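Local atomic coordinates of endo-1,4-b-d-mannanase (PDB entry 1QNR), a protein that hydrolyses internal beta-1,4-mannosidic linkages in mannan polysaccharides, as a fungal endo-mannanase of glycoside hydrolase family 5. Residues 1-6 against 13-18; 18-23 against 301-306; 73-78 against 121-126. One frame throughout, in Å; residues are numbered along the deposited sequence.

Overall arrangement
The three contacts sample the bottom, the wall and the periphery of a TIM barrel. Contact 1 comes first and lays the N-terminal residues alongside the 11-18 hairpin, where they lead into the edge strand of a small antiparallel sheet. Contact 2 follows, its centre about 14 Å from that of contact 1; the two share Val18, and Ile14 packs on Phe21. By pairing strands 21-25 and 300-309, contact 2 joins the first and last strands and so closes the barrel. Contact 3 is formed within the long intervening chain, where strand 73-74 and its following loop meet helix 119-127. It lies across the molecule, with centres about 38 Å from contact 1 and 35 Å from contact 2.

Contact 1: 1-6 against 13-18; sequences ASSFVT and NIDGKV
Thr6 and Asn13 form the one beta bridge of this contact, an antiparallel hydrogen-bonded pair. Asn13 N gives a nearly straight bond of 2.9 Å to Thr6 O, while the return bond from Thr6 N to Asn13 O is weak. Their side chains lie next to each other and point the same way, with Thr6 OG1 3.5 Å from Asn13 CB and a water held by Thr6 OG1 weakly reaching Asn13 ND2.

Further back, a carboxylate replaces the strand pairing. Asp15 CG stands anti to its carbonyl carbon (chi1 -68°), and OD1 accepts the backbone N-H of Ser3 at 3.1 Å, on the anti side and 26° out of the carboxylate plane. The same oxygen makes a salt bridge to Lys105. Ala1 O lies 3.1 Å from Asp15 CG, close to both carboxylate oxygens with no hydrogen between these acceptors, and the lysine charge probably eases their repulsion.

Water fills in for direct backbone bonds between these two sites. One molecule donates to Ser3 O and accepts from Asp15 N at 2.8 Å; another, 2.6 Å from Ser3 OG, accepts the N-H of Gly16.

Apolar packing is modest here: Val5 CG1 lies 4.4 Å from Ile14 CG1. Both side chains also rest on Phe162 and Lys105, at the starts of two barrel strands.

Asp15 and Gly16 sit at the middle of a type I' turn from Ile14 to Lys17, with positive phi at both. This makes a tight beta hairpin under the N-terminal ends of the barrel strands, as in a number of family 5 enzymes.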
ATOM      1  N   ALA A   1      11.484 -10.396 -19.363  1.00 59.57           N
ATOM      2  CA  ALA A   1      11.214 -11.577 -18.501  1.00 58.47           C
ATOM      3  C   ALA A   1      10.132 -11.210 -17.484  1.00 56.69           C
ATOM      4  O   ALA A   1       9.938 -10.020 -17.214  1.00 56.81           O
ATOM      5  CB  ALA A   1      12.459 -12.019 -17.743  1.00 59.01           C
ATOM      6  N   SER A   2       9.493 -12.246 -16.974  1.00 53.78           N
ATOM      7  CA  SER A   2       8.460 -12.098 -15.955  1.00 51.01           C
ATOM      8  C   SER A   2       8.610 -13.235 -14.936  1.00 46.50           C
ATOM      9  O   SER A   2       8.501 -14.409 -15.352  1.00 48.07           O
ATOM     10  CB  SER A   2       7.041 -12.135 -16.531  1.00 52.52           C
ATOM     11  OG  SER A   2       6.123 -11.715 -15.513  1.00 53.44           O
ATOM     12  N   SER A   3       8.970 -12.915 -13.687  1.00 38.63           N
ATOM     13  CA  SER A   3       9.177 -13.999 -12.683  1.00 31.75           C
ATOM     14  C   SER A   3       8.520 -13.593 -11.366  1.00 24.67           C
ATOM     15  O   SER A   3       8.150 -12.411 -11.375  1.00 22.44           O
ATOM     16  CB  SER A   3      10.676 -14.252 -12.432  1.00 30.93           C
ATOM     17  OG  SER A   3      11.360 -13.037 -12.230  0.50 29.19           O
ATOM     18  N   PHE A   4       8.549 -14.389 -10.270  1.00 18.26           N
ATOM     19  CA  PHE A   4       7.915 -13.830  -9.058  1.00 12.72           C
ATOM     20  C   PHE A   4       8.896 -12.823  -8.428  1.00 12.24           C
ATOM     21  O   PHE A   4      10.156 -13.015  -8.461  1.00 14.03           O
ATOM     22  CB  PHE A   4       7.611 -14.937  -8.007  1.00 11.42           C
ATOM     23  CG  PHE A   4       6.532 -15.904  -8.388  1.00 10.74           C
ATOM     24  CD1 PHE A   4       5.230 -15.488  -8.642  1.00 10.97           C
ATOM     25  CD2 PHE A   4       6.852 -17.258  -8.652  1.00 11.08           C
ATOM     26  CE1 PHE A   4       4.261 -16.393  -9.049  1.00 10.63           C
ATOM     27  CE2 PHE A   4       5.845 -18.168  -9.001  1.00 11.30           C
ATOM     28  CZ  PHE A   4       4.555 -17.761  -9.184  1.00 10.06           C
ATOM     29  N   VAL A   5       8.391 -11.752  -7.802  1.00  9.73           N
ATOM     30  CA  VAL A   5       9.236 -10.766  -7.114  1.00 10.40           C
ATOM     31  C   VAL A   5       9.739 -11.376  -5.786  1.00 10.35           C
ATOM     32  O   VAL A   5       9.017 -11.943  -4.975  1.00 11.25           O
ATOM     33  CB  VAL A   5       8.472  -9.441  -6.804  1.00  9.22           C
ATOM     34  CG1 VAL A   5       9.377  -8.494  -5.972  1.00 10.91           C
ATOM     35  CG2 VAL A   5       7.986  -8.745  -8.066  1.00 11.16           C
ATOM     36  N   THR A   6      11.098 -11.323  -5.633  1.00 10.46           N
ATOM     37  CA  THR A   6      11.791 -11.888  -4.457  1.00 10.56           C
ATOM     38  C   THR A   6      12.733 -10.848  -3.878  1.00 10.79           C
ATOM     39  O   THR A   6      12.904  -9.737  -4.401  1.00 10.70           O
ATOM     40  CB  THR A   6      12.589 -13.182  -4.836  1.00 12.40           C
ATOM     41  OG1 THR A   6      13.606 -12.779  -5.798  1.00 15.54           O
ATOM     42  CG2 THR A   6      11.648 -14.270  -5.334  1.00 15.71           C
ATOM     43  N   ASN A  13      14.452  -8.124  -6.192  1.00 10.92           N
ATOM     44  CA  ASN A  13      14.737  -8.685  -7.523  1.00 12.27           C
ATOM     45  C   ASN A  13      13.418  -8.705  -8.310  1.00 11.70           C
ATOM     46  O   ASN A  13      12.496  -9.445  -7.974  1.00 11.64           O
ATOM     47  CB  ASN A  13      15.276 -10.137  -7.321  1.00 14.73           C
ATOM     48  CG  ASN A  13      15.641 -10.815  -8.610  1.00 18.60           C
ATOM     49  OD1 ASN A  13      15.122 -10.495  -9.670  1.00 19.70           O
ATOM     50  ND2 ASN A  13      16.548 -11.846  -8.580  1.00 20.65           N
ATOM     51  N   ILE A  14      13.338  -7.790  -9.322  1.00 11.00           N
ATOM     52  CA  ILE A  14      12.105  -7.644 -10.099  1.00 11.76           C
ATOM     53  C   ILE A  14      12.437  -8.070 -11.541  1.00 10.95           C
ATOM     54  O   ILE A  14      13.342  -7.437 -12.156  1.00 12.06           O
ATOM     55  CB  ILE A  14      11.642  -6.156 -10.089  1.00 10.64           C
ATOM     56  CG1 ILE A  14      11.443  -5.642  -8.621  1.00 11.55           C
ATOM     57  CG2 ILE A  14      10.400  -5.929 -10.962  1.00 10.73           C
ATOM     58  CD1 ILE A  14      11.186  -4.126  -8.591  1.00 12.28           C
ATOM     59  N   ASP A  15      11.797  -9.141 -12.008  1.00 12.25           N
ATOM     60  CA  ASP A  15      12.051  -9.677 -13.361  1.00 14.18           C
ATOM     61  C   ASP A  15      13.544  -9.850 -13.630  1.00 15.40           C
ATOM     62  O   ASP A  15      14.043  -9.604 -14.749  1.00 17.00           O
ATOM     63  CB  ASP A  15      11.397  -8.760 -14.397  1.00 16.90           C
ATOM     64  CG  ASP A  15       9.860  -8.811 -14.314  1.00 17.74           C
ATOM     65  OD1 ASP A  15       9.330  -9.799 -13.779  1.00 17.98           O
ATOM     66  OD2 ASP A  15       9.231  -7.865 -14.798  1.00 18.21           O
ATOM     67  N   GLY A  16      14.236 -10.376 -12.595  1.00 15.32           N
ATOM     68  CA  GLY A  16      15.664 -10.738 -12.772  1.00 16.89           C
ATOM     69  C   GLY A  16      16.630  -9.646 -12.503  1.00 17.94           C
ATOM     70  O   GLY A  16      17.870  -9.806 -12.524  1.00 21.35           O
ATOM     71  N   LYS A  17      16.197  -8.396 -12.319  1.00 16.38           N
ATOM     72  CA  LYS A  17      17.013  -7.254 -12.068  1.00 16.60           C
ATOM     73  C   LYS A  17      17.011  -6.864 -10.591  1.00 15.89           C
ATOM     74  O   LYS A  17      15.922  -6.563 -10.062  1.00 14.74           O
ATOM     75  CB  LYS A  17      16.530  -6.041 -12.932  1.00 21.74           C
ATOM     76  CG  LYS A  17      16.734  -6.502 -14.419  1.00 28.62           C
ATOM     77  CD  LYS A  17      18.211  -6.265 -14.742  1.00 34.92           C
ATOM     78  CE  LYS A  17      18.770  -7.030 -15.940  1.00 39.71           C
ATOM     79  NZ  LYS A  17      20.228  -6.632 -16.052  1.00 41.68           N
ATOM     80  N   VAL A  18      18.167  -6.887  -9.958  1.00 12.83           N
ATOM     81  CA  VAL A  18      18.326  -6.560  -8.556  1.00 14.02           C
ATOM     82  C   VAL A  18      18.772  -5.117  -8.449  1.00 16.25           C
ATOM     83  O   VAL A  18      19.744  -4.598  -9.019  1.00 19.50           O
ATOM     84  CB  VAL A  18      19.380  -7.483  -7.882  1.00 16.87           C
ATOM     85  CG1 VAL A  18      19.578  -7.091  -6.434  1.00 19.56           C
ATOM     86  CG2 VAL A  18      18.883  -8.933  -8.014  1.00 17.25           C
TER
HETATM   87  O   HOH W   1       9.943 -10.442 -10.406  1.00 20.93           O
HETATM   88  O   HOH W   2      12.488 -11.809 -10.202  1.00 28.91           O
HETATM   89  O   HOH W   3      16.157 -13.558  -5.674  1.00 31.85           O

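Contact 2: 18-23 against 301-306; sequences VGYFAG and GGDMFW
Phe21, Ala22 and Gly23 pair in parallel with Gly302, Asp303 and Met304, the first and last strands of the TIM barrel meeting to close the cylinder. The strand segments run 18° apart. Three backbone bonds zip them together: Phe21 N to Gly301 O, Asp303 N to Phe21 O, and Gly23 N to Asp303 O, the last at 2.9 Å.

Gly302 is wedged between two rings. Its CA lies 3.7 Å from the centroid of Tyr20 and 3.9 Å from that of Phe21, over one face of each ring and offset toward the rim. With no side chain on Gly302, the Phe21 ring can come this close.

Beyond it, the Tyr20 hydroxyl donates to Asp303 OD2 at 2.6 Å, meeting the anti lone pair of that oxygen, with ring and carboxylate planes 43° apart. The hydroxyl also bonds Ser294. The carboxylate is buried but well supplied: His339 of helix 330-343 also bonds OD2, and Tyr277 bonds OD1.

The other face carries Phe21 and Met304. Met304 SD approaches the edge of the Phe21 ring, 5.4 Å from its centroid, a Met-aromatic contact, while CG packs 4.0 Å from Phe21 CE1.

Ala22 and Asp303 thus look toward the surrounding helices, and Phe21 and Met304 toward the interior, the division typical of a (beta/alpha)8 barrel wall.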
ATOM      1  N   VAL A  18      18.167  -6.887  -9.958  1.00 12.83           N
ATOM      2  CA  VAL A  18      18.326  -6.560  -8.556  1.00 14.02           C
ATOM      3  C   VAL A  18      18.772  -5.117  -8.449  1.00 16.25           C
ATOM      4  O   VAL A  18      19.744  -4.598  -9.019  1.00 19.50           O
ATOM      5  CB  VAL A  18      19.380  -7.483  -7.882  1.00 16.87           C
ATOM      6  CG1 VAL A  18      19.578  -7.091  -6.434  1.00 19.56           C
ATOM      7  CG2 VAL A  18      18.883  -8.933  -8.014  1.00 17.25           C
ATOM      8  N   GLY A  19      17.991  -4.326  -7.675  1.00 15.28           N
ATOM      9  CA  GLY A  19      18.342  -2.919  -7.481  1.00 16.29           C
ATOM     10  C   GLY A  19      17.126  -2.040  -7.028  1.00 14.21           C
ATOM     11  O   GLY A  19      16.005  -2.536  -6.994  1.00 15.76           O
ATOM     12  N   TYR A  20      17.431  -0.827  -6.639  1.00 13.74           N
ATOM     13  CA  TYR A  20      16.407   0.141  -6.172  1.00 11.82           C
ATOM     14  C   TYR A  20      15.327   0.388  -7.227  1.00 11.92           C
ATOM     15  O   TYR A  20      15.623   0.436  -8.426  1.00 13.80           O
ATOM     16  CB  TYR A  20      17.153   1.465  -5.908  1.00 12.52           C
ATOM     17  CG  TYR A  20      16.280   2.481  -5.126  1.00 11.49           C
ATOM     18  CD1 TYR A  20      15.443   3.386  -5.759  1.00 11.36           C
ATOM     19  CD2 TYR A  20      16.387   2.512  -3.726  1.00 10.56           C
ATOM     20  CE1 TYR A  20      14.675   4.327  -5.034  1.00 10.14           C
ATOM     21  CE2 TYR A  20      15.622   3.426  -2.962  1.00 12.10           C
ATOM     22  CZ  TYR A  20      14.783   4.309  -3.618  1.00 10.11           C
ATOM     23  OH  TYR A  20      14.029   5.252  -2.916  1.00 11.49           O
ATOM     24  N   PHE A  21      14.046   0.556  -6.767  1.00 10.71           N
ATOM     25  CA  PHE A  21      12.955   0.831  -7.706  1.00  9.54           C
ATOM     26  C   PHE A  21      12.211   2.098  -7.301  1.00  8.78           C
ATOM     27  O   PHE A  21      12.120   2.464  -6.111  1.00  9.52           O
ATOM     28  CB  PHE A  21      11.946  -0.343  -7.771  1.00 11.08           C
ATOM     29  CG  PHE A  21      11.002  -0.469  -6.584  1.00  9.47           C
ATOM     30  CD1 PHE A  21       9.808   0.234  -6.495  1.00  9.73           C
ATOM     31  CD2 PHE A  21      11.342  -1.328  -5.530  1.00  9.58           C
ATOM     32  CE1 PHE A  21       8.987   0.135  -5.353  1.00  9.24           C
ATOM     33  CE2 PHE A  21      10.511  -1.452  -4.397  1.00  9.63           C
ATOM     34  CZ  PHE A  21       9.312  -0.760  -4.326  1.00  8.33           C
ATOM     35  N   ALA A  22      11.630   2.755  -8.316  1.00  8.69           N
ATOM     36  CA  ALA A  22      10.609   3.801  -8.061  1.00  8.66           C
ATOM     37  C   ALA A  22       9.251   3.271  -8.482  1.00  7.67           C
ATOM     38  O   ALA A  22       9.095   2.607  -9.516  1.00  8.67           O
ATOM     39  CB  ALA A  22      10.903   5.119  -8.803  1.00 11.48           C
ATOM     40  N   GLY A  23       8.225   3.631  -7.669  1.00  7.46           N
ATOM     41  CA  GLY A  23       6.827   3.274  -8.006  1.00  8.52           C
ATOM     42  C   GLY A  23       5.858   4.427  -7.634  1.00  8.02           C
ATOM     43  O   GLY A  23       6.317   5.536  -7.339  1.00  7.27           O
ATOM     44  N   GLY A 301      14.874  -0.203  -0.164  1.00  9.81           N
ATOM     45  CA  GLY A 301      14.693  -0.911  -1.421  1.00  9.63           C
ATOM     46  C   GLY A 301      13.943  -0.203  -2.490  1.00  9.81           C
ATOM     47  O   GLY A 301      14.075  -0.512  -3.698  1.00 10.93           O
ATOM     48  N   GLY A 302      13.147   0.815  -2.119  1.00 10.11           N
ATOM     49  CA  GLY A 302      12.454   1.621  -3.206  1.00  9.79           C
ATOM     50  C   GLY A 302      11.531   2.637  -2.497  1.00  9.36           C
ATOM     51  O   GLY A 302      11.416   2.665  -1.283  1.00 10.06           O
ATOM     52  N   ASP A 303      10.880   3.478  -3.353  1.00  8.92           N
ATOM     53  CA  ASP A 303       9.947   4.513  -2.847  1.00  9.06           C
ATOM     54  C   ASP A 303       8.785   4.746  -3.820  1.00  8.16           C
ATOM     55  O   ASP A 303       8.905   4.456  -5.024  1.00  8.50           O
ATOM     56  CB  ASP A 303      10.646   5.880  -2.585  1.00 10.28           C
ATOM     57  CG  ASP A 303      11.019   6.576  -3.920  1.00 11.01           C
ATOM     58  OD1 ASP A 303      10.187   7.310  -4.489  1.00 10.67           O
ATOM     59  OD2 ASP A 303      12.187   6.402  -4.344  1.00 11.35           O
ATOM     60  N   MET A 304       7.612   5.134  -3.241  1.00  8.21           N
ATOM     61  CA  MET A 304       6.355   5.309  -4.035  1.00  7.33           C
ATOM     62  C   MET A 304       5.663   6.552  -3.553  1.00  8.19           C
ATOM     63  O   MET A 304       5.086   6.614  -2.436  1.00  8.78           O
ATOM     64  CB  MET A 304       5.425   4.072  -3.815  1.00  9.07           C
ATOM     65  CG  MET A 304       6.200   2.772  -4.128  1.00 10.14           C
ATOM     66  SD  MET A 304       5.372   1.212  -3.738  1.00 11.04           S
ATOM     67  CE  MET A 304       4.120   1.268  -4.973  1.00 11.05           C
ATOM     68  N   PHE A 305       5.622   7.612  -4.378  1.00  6.91           N
ATOM     69  CA  PHE A 305       4.934   8.839  -3.978  1.00  6.49           C
ATOM     70  C   PHE A 305       3.414   8.646  -3.936  1.00  6.05           C
ATOM     71  O   PHE A 305       2.839   7.806  -4.667  1.00  7.13           O
ATOM     72  CB  PHE A 305       5.303  10.030  -4.895  1.00  8.33           C
ATOM     73  CG  PHE A 305       4.918   9.895  -6.369  1.00  7.37           C
ATOM     74  CD1 PHE A 305       5.713   9.208  -7.272  1.00  9.54           C
ATOM     75  CD2 PHE A 305       3.684  10.389  -6.808  1.00  8.45           C
ATOM     76  CE1 PHE A 305       5.373   9.163  -8.627  1.00 11.53           C
ATOM     77  CE2 PHE A 305       3.339  10.295  -8.190  1.00 10.80           C
ATOM     78  CZ  PHE A 305       4.159   9.643  -9.074  1.00  9.94           C
ATOM     79  N   TRP A 306       2.752   9.453  -3.062  1.00  6.96           N
ATOM     80  CA  TRP A 306       1.287   9.573  -3.080  1.00  7.07           C
ATOM     81  C   TRP A 306       0.944  10.878  -3.770  1.00  6.96           C
ATOM     82  O   TRP A 306       1.333  11.970  -3.212  1.00  8.29           O
ATOM     83  CB  TRP A 306       0.715   9.533  -1.616  1.00  8.74           C
ATOM     84  CG  TRP A 306      -0.800   9.620  -1.652  1.00  7.54           C
ATOM     85  CD1 TRP A 306      -1.568  10.755  -1.746  1.00  8.22           C
ATOM     86  CD2 TRP A 306      -1.738   8.522  -1.576  1.00  8.12           C
ATOM     87  NE1 TRP A 306      -2.909  10.430  -1.768  1.00  8.53           N
ATOM     88  CE2 TRP A 306      -3.052   9.044  -1.644  1.00  6.69           C
ATOM     89  CE3 TRP A 306      -1.571   7.128  -1.435  1.00  8.09           C
ATOM     90  CZ2 TRP A 306      -4.187   8.266  -1.631  1.00  8.86           C
ATOM     91  CZ3 TRP A 306      -2.734   6.324  -1.339  1.00  7.61           C
ATOM     92  CH2 TRP A 306      -4.035   6.869  -1.452  1.00  7.43           C
TER
HETATM   93  O   HOH W   4      15.390  -2.854  -4.300  1.00 20.48           O
HETATM   94  O   HOH W   5       8.570   7.277  -6.790  1.00 11.53           O

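Contact 3: 73-78 against 121-126; sequences QKLSAT and NAYVNA
Leu75 packs its side chain against helix 119-127 through Ala122, Tyr123 and Ala126, just after strand 73-74 of the small mixed sheet that accompanies the TIM barrel. Its CB starts beside Ala126, 4.0 Å from that residue's CB. CG stands anti to the carbonyl carbon (chi1 -64°), and from there the two methyls part. CD1 sits above the centre of the Tyr123 ring, 3.6 Å from the centroid and 11° off the normal, a CH-pi contact, and also touches Ala122 CB. CD2 reaches the ring rim at CE2, 4.0 Å away.

Tyr123 OH accepts a hydrogen bond from Gln73 NE2 at 3.2 Å, with amide and ring planes almost perpendicular. This amide nitrogen also bonds Asp60, and Gln143 bonds the amide oxygen, Gln73 OE1. An alanine in place of Tyr123 would probably open a gap beneath the Leu75 methyls and deprive Gln73 NE2 of its hydroxyl acceptor.

Asn62 adds a polar stitch through ND2, which bonds both Leu75 O and Ala122 O. At the far end, Ala77 CB rests 3.6 Å from Ala126 O.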
ATOM      1  N   GLN A  73     -17.271  -6.271  -1.386  1.00  8.55           N
ATOM      2  CA  GLN A  73     -17.810  -7.102  -0.282  1.00  9.58           C
ATOM      3  C   GLN A  73     -18.904  -6.319   0.457  1.00  9.49           C
ATOM      4  O   GLN A  73     -18.696  -5.110   0.746  1.00 10.21           O
ATOM      5  CB  GLN A  73     -16.610  -7.438   0.662  1.00  7.88           C
ATOM      6  CG  GLN A  73     -17.057  -8.288   1.883  1.00 10.19           C
ATOM      7  CD  GLN A  73     -15.917  -8.746   2.739  1.00  9.21           C
ATOM      8  OE1 GLN A  73     -15.788  -9.912   3.178  1.00 10.62           O
ATOM      9  NE2 GLN A  73     -14.961  -7.841   3.141  1.00  9.83           N
ATOM     10  N   LYS A  74     -20.014  -7.040   0.792  1.00 11.06           N
ATOM     11  CA  LYS A  74     -21.093  -6.450   1.615  1.00 11.36           C
ATOM     12  C   LYS A  74     -21.023  -7.149   2.972  1.00 10.55           C
ATOM     13  O   LYS A  74     -21.061  -8.392   3.050  1.00 13.27           O
ATOM     14  CB  LYS A  74     -22.446  -6.714   0.927  1.00 11.95           C
ATOM     15  CG  LYS A  74     -23.579  -6.273   1.905  1.00 17.44           C
ATOM     16  CD  LYS A  74     -24.980  -6.469   1.306  1.00 23.40           C
ATOM     17  CE  LYS A  74     -26.009  -6.300   2.438  1.00 27.86           C
ATOM     18  NZ  LYS A  74     -27.393  -6.727   2.015  1.00 30.27           N
ATOM     19  N   LEU A  75     -20.869  -6.360   4.026  1.00 11.29           N
ATOM     20  CA  LEU A  75     -20.711  -6.835   5.399  1.00 12.45           C
ATOM     21  C   LEU A  75     -22.034  -6.716   6.143  1.00 12.88           C
ATOM     22  O   LEU A  75     -22.536  -5.614   6.250  1.00 12.93           O
ATOM     23  CB  LEU A  75     -19.582  -6.050   6.108  1.00 11.47           C
ATOM     24  CG  LEU A  75     -18.204  -6.323   5.419  1.00 12.66           C
ATOM     25  CD1 LEU A  75     -17.182  -5.327   5.893  1.00 14.48           C
ATOM     26  CD2 LEU A  75     -17.771  -7.775   5.663  1.00 12.68           C
ATOM     27  N   SER A  76     -22.544  -7.847   6.634  1.00 11.72           N
ATOM     28  CA  SER A  76     -23.854  -7.833   7.341  1.00 13.73           C
ATOM     29  C   SER A  76     -23.785  -8.880   8.468  1.00 14.01           C
ATOM     30  O   SER A  76     -23.322 -10.024   8.291  1.00 14.20           O
ATOM     31  CB  SER A  76     -24.872  -8.311   6.251  1.00 18.23           C
ATOM     32  OG  SER A  76     -26.073  -8.696   6.834  1.00 22.42           O
ATOM     33  N   ALA A  77     -24.565  -8.547   9.532  1.00 14.88           N
ATOM     34  CA  ALA A  77     -24.713  -9.470  10.667  1.00 15.39           C
ATOM     35  C   ALA A  77     -25.440 -10.756  10.276  1.00 15.17           C
ATOM     36  O   ALA A  77     -25.278 -11.742  11.023  1.00 17.61           O
ATOM     37  CB  ALA A  77     -25.672  -8.772  11.665  1.00 19.45           C
ATOM     38  N   THR A  78     -26.222 -10.758   9.211  1.00 14.28           N
ATOM     39  CA  THR A  78     -26.959 -11.977   8.848  1.00 13.94           C
ATOM     40  C   THR A  78     -26.462 -12.690   7.627  1.00 14.77           C
ATOM     41  O   THR A  78     -27.158 -13.514   7.048  1.00 16.08           O
ATOM     42  CB  THR A  78     -28.460 -11.660   8.724  1.00 14.39           C
ATOM     43  OG1 THR A  78     -28.693 -10.720   7.665  1.00 16.38           O
ATOM     44  CG2 THR A  78     -28.969 -11.130  10.064  1.00 14.72           C
ATOM     45  N   ASN A 121     -14.425   0.427   9.998  1.00 10.11           N
ATOM     46  CA  ASN A 121     -15.772   0.898  10.405  1.00  9.68           C
ATOM     47  C   ASN A 121     -16.884   0.108   9.759  1.00 10.15           C
ATOM     48  O   ASN A 121     -17.921  -0.165  10.440  1.00 10.83           O
ATOM     49  CB  ASN A 121     -15.924   2.411  10.086  1.00 10.76           C
ATOM     50  CG  ASN A 121     -17.279   2.963  10.533  1.00 11.39           C
ATOM     51  OD1 ASN A 121     -18.127   3.371   9.720  1.00 16.48           O
ATOM     52  ND2 ASN A 121     -17.366   3.029  11.826  1.00 13.23           N
ATOM     53  N   ALA A 122     -16.768  -0.359   8.511  1.00 10.51           N
ATOM     54  CA  ALA A 122     -17.837  -1.172   7.889  1.00  9.17           C
ATOM     55  C   ALA A 122     -17.915  -2.518   8.622  1.00 10.26           C
ATOM     56  O   ALA A 122     -19.040  -3.093   8.779  1.00 10.90           O
ATOM     57  CB  ALA A 122     -17.537  -1.355   6.402  1.00 11.13           C
ATOM     58  N   TYR A 123     -16.804  -3.143   9.066  1.00 10.86           N
ATOM     59  CA  TYR A 123     -16.863  -4.352   9.905  1.00 10.89           C
ATOM     60  C   TYR A 123     -17.498  -4.046  11.247  1.00 11.91           C
ATOM     61  O   TYR A 123     -18.319  -4.896  11.712  1.00 12.52           O
ATOM     62  CB  TYR A 123     -15.441  -4.902  10.038  1.00  9.39           C
ATOM     63  CG  TYR A 123     -14.811  -5.592   8.865  1.00  9.00           C
ATOM     64  CD1 TYR A 123     -14.172  -4.847   7.867  1.00  8.34           C
ATOM     65  CD2 TYR A 123     -14.827  -7.008   8.713  1.00  9.58           C
ATOM     66  CE1 TYR A 123     -13.581  -5.462   6.762  1.00  9.80           C
ATOM     67  CE2 TYR A 123     -14.242  -7.650   7.625  1.00  8.39           C
ATOM     68  CZ  TYR A 123     -13.592  -6.857   6.678  1.00  8.24           C
ATOM     69  OH  TYR A 123     -12.999  -7.508   5.602  1.00  9.27           O
ATOM     70  N   VAL A 124     -17.182  -2.924  11.907  1.00 10.73           N
ATOM     71  CA  VAL A 124     -17.811  -2.598  13.200  1.00 12.15           C
ATOM     72  C   VAL A 124     -19.324  -2.444  13.022  1.00 11.53           C
ATOM     73  O   VAL A 124     -20.107  -2.951  13.872  1.00 12.65           O
ATOM     74  CB  VAL A 124     -17.203  -1.261  13.729  1.00 11.88           C
ATOM     75  CG1 VAL A 124     -17.999  -0.693  14.911  1.00 13.59           C
ATOM     76  CG2 VAL A 124     -15.735  -1.521  14.097  1.00 13.12           C
ATOM     77  N   ASN A 125     -19.797  -1.852  11.957  1.00 12.30           N
ATOM     78  CA  ASN A 125     -21.268  -1.722  11.755  1.00 11.50           C
ATOM     79  C   ASN A 125     -21.938  -3.112  11.671  1.00 14.28           C
ATOM     80  O   ASN A 125     -23.097  -3.250  12.150  1.00 16.93           O
ATOM     81  CB  ASN A 125     -21.553  -0.975  10.420  1.00 13.20           C
ATOM     82  CG  ASN A 125     -21.291   0.512  10.471  1.00 15.16           C
ATOM     83  OD1 ASN A 125     -21.222   1.107  11.562  1.00 17.54           O
ATOM     84  ND2 ASN A 125     -21.125   1.131   9.297  1.00 16.09           N
ATOM     85  N   ALA A 126     -21.284  -4.113  11.062  1.00 12.74           N
ATOM     86  CA  ALA A 126     -21.894  -5.416  10.901  1.00 12.76           C
ATOM     87  C   ALA A 126     -21.695  -6.310  12.124  1.00 13.97           C
ATOM     88  O   ALA A 126     -22.602  -7.113  12.424  1.00 16.11           O
ATOM     89  CB  ALA A 126     -21.256  -6.171   9.721  1.00 12.02           C
TER